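Local coordinates for putative GH105 family protein (Salmonella enterica subsp. enterica serovar Paratyphi A, PDB 3QWT) that is of unknown function but, as a probable glycoside hydrolase of family GH105, may cleave unsaturated uronic acid residues from oligosaccharides, at residues N108-A113 and M173-P177. Residues are numbered along the deposited sequence; the frame is centred on the assembly and turned at random.
Sequences NVNTMA and MTVLP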
loop_
_atom_site.group_PDB
_atom_site.type_symbol
_atom_site.label_atom_id
_atom_site.label_comp_id
_atom_site.label_asym_id
_atom_site.label_seq_id
_atom_site.Cartn_x
_atom_site.Cartn_y
_atom_site.Cartn_z
ATOM N N ASN A 108 16.775 -22.135 -29.917
ATOM C CA ASN A 108 18.040 -22.365 -29.230
ATOM C C ASN A 108 18.600 -21.049 -28.700
ATOM O O ASN A 108 18.023 -19.985 -28.937
ATOM C CB ASN A 108 19.050 -23.041 -30.161
ATOM C CG ASN A 108 19.318 -22.232 -31.414
ATOM O OD1 ASN A 108 19.819 -21.102 -31.348
ATOM N ND2 ASN A 108 18.992 -22.810 -32.572
ATOM N N VAL A 109 19.737 -21.117 -28.009
ATOM C CA VAL A 109 20.295 -19.940 -27.346
ATOM C C VAL A 109 20.446 -18.782 -28.326
ATOM O O VAL A 109 20.218 -17.632 -27.968
ATOM C CB VAL A 109 21.633 -20.249 -26.628
ATOM C CG1 VAL A 109 22.761 -20.529 -27.632
ATOM C CG2 VAL A 109 22.025 -19.101 -25.713
ATOM N N ASN A 110 20.801 -19.101 -29.571
ATOM C CA ASN A 110 21.088 -18.077 -30.594
ATOM C C ASN A 110 19.899 -17.528 -31.375
ATOM O O ASN A 110 19.784 -16.317 -31.583
ATOM C CB ASN A 110 22.148 -18.571 -31.568
ATOM C CG ASN A 110 23.518 -18.715 -30.901
ATOM O OD1 ASN A 110 23.846 -17.965 -29.986
ATOM N ND2 ASN A 110 24.311 -19.684 -31.359
ATOM N N THR A 111 19.013 -18.405 -31.817
ATOM C CA THR A 111 17.844 -17.936 -32.559
ATOM C C THR A 111 16.891 -17.095 -31.670
ATOM O O THR A 111 15.948 -16.465 -32.161
ATOM C CB THR A 111 17.108 -19.113 -33.207
ATOM O OG1 THR A 111 16.705 -20.043 -32.193
ATOM C CG2 THR A 111 18.020 -19.824 -34.241
HETATM N N MSE A 112 17.173 -17.071 -30.372
HETATM C CA MSE A 112 16.425 -16.265 -29.394
HETATM C C MSE A 112 16.716 -14.769 -29.525
HETATM O O MSE A 112 15.822 -13.934 -29.344
HETATM C CB MSE A 112 16.764 -16.747 -27.964
HETATM C CG MSE A 112 16.178 -15.917 -26.820
HETATM SE SE MSE A 112 14.238 -16.225 -26.531
HETATM C CE MSE A 112 14.307 -18.095 -26.176
ATOM N N ALA A 113 17.966 -14.441 -29.852
ATOM C CA ALA A 113 18.454 -13.048 -29.831
ATOM C C ALA A 113 17.533 -12.015 -30.460
ATOM O O ALA A 113 17.325 -10.950 -29.883
ATOM C CB ALA A 113 19.851 -12.957 -30.448
HETATM N N MSE A 173 22.454 -13.391 -26.051
HETATM C CA MSE A 173 21.498 -13.985 -26.987
HETATM C C MSE A 173 20.186 -14.495 -26.370
HETATM O O MSE A 173 19.196 -14.636 -27.084
HETATM C CB MSE A 173 22.143 -15.134 -27.747
HETATM C CG MSE A 173 23.525 -14.826 -28.297
HETATM SE SE MSE A 173 23.663 -13.089 -29.162
HETATM C CE MSE A 173 25.627 -13.014 -29.187
ATOM N N THR A 174 20.179 -14.804 -25.073
ATOM C CA THR A 174 18.963 -15.318 -24.429
ATOM C C THR A 174 18.631 -14.649 -23.100
ATOM O O THR A 174 17.484 -14.304 -22.843
ATOM C CB THR A 174 19.012 -16.861 -24.235
ATOM O OG1 THR A 174 18.889 -17.491 -25.508
ATOM C CG2 THR A 174 17.868 -17.354 -23.368
ATOM N N VAL A 175 19.618 -14.474 -22.239
ATOM C CA VAL A 175 19.304 -13.874 -20.964
ATOM C C VAL A 175 18.722 -12.470 -21.102
ATOM O O VAL A 175 17.667 -12.181 -20.562
ATOM C CB VAL A 175 20.496 -13.805 -20.016
ATOM C CG1 VAL A 175 19.998 -13.321 -18.656
ATOM C CG2 VAL A 175 21.147 -15.159 -19.900
ATOM N N LEU A 176 19.416 -11.586 -21.800
ATOM C CA LEU A 176 18.940 -10.217 -21.876
ATOM C C LEU A 176 17.552 -10.152 -22.522
ATOM O O LEU A 176 16.682 -9.446 -22.030
ATOM C CB LEU A 176 19.946 -9.320 -22.603
ATOM C CG LEU A 176 19.483 -7.875 -22.781
ATOM C CD1 LEU A 176 19.162 -7.234 -21.440
ATOM C CD2 LEU A 176 20.542 -7.087 -23.487
ATOM N N PRO A 177 17.341 -10.889 -23.629
ATOM C CA PRO A 177 15.988 -10.905 -24.210
ATOM C C PRO A 177 14.943 -11.381 -23.213
ATOM O O PRO A 177 13.842 -10.835 -23.164
ATOM C CB PRO A 177 16.111 -11.905 -25.364
ATOM C CG PRO A 177 17.552 -11.814 -25.776
ATOM C CD PRO A 177 18.340 -11.506 -24.528
#
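The side-chain amide of Asn110 presents its oxygen end to Met173, with OD1 3.6 Å from Met173 CG, while ND2 donates a hydrogen bond to a glycerol probably from the crystallisation liquor. At the other flat group, the Val109 carbonyl, Met173 CB comes in obliquely past the oxygen on one side of the plane, 3.2 Å from Val109 O, and Met112 CB lies on the opposite side; in its own plane the carbonyl receives the hydroxyl of Thr174. In this alpha/alpha toroid the contact ties the loop leading into helix 114-125 to the early part of helix 170-184, deep in the chain.

The one hydrogen bond across it runs from Thr174 OG1 to Val109 O, 2.8 Å long. It lands on a lone pair, with a C=O...donor angle of 113°. Thr174 can make it because OG1 stands anti to its own carbonyl carbon (chi1 -71°), leaving CG2 near Met112 CG. The Val109 side chain crosses that of Thr174 at about a right angle, and its CG2 touches the same OG1.

At the neighbouring turn, Pro177 has no N-H to give Met173 O, and the helix kinks here after a wider pi-type turn. Met112 CG lies 3.3 Å from that oxygen. Ala113 N is also close to it, but at a poor angle; its hydrogen bond goes to Asn110 O, closing a type I turn. Met112 CG also meets Pro177 CB, and the Met112 side chain, a selenomethionine bent at chi2 and chi3, also packs on Trp137 and Trp140 of helix 131-143.

An Asx motif holds the loop: Asn108 OD1 accepts Thr111 N, with an N-H...O angle of 166°. The Met173 side chain, also a selenomethionine and bent at chi2, touches Trp67 and Trp236 as well, and its SE sits 4.0 Å from Ala113 CB.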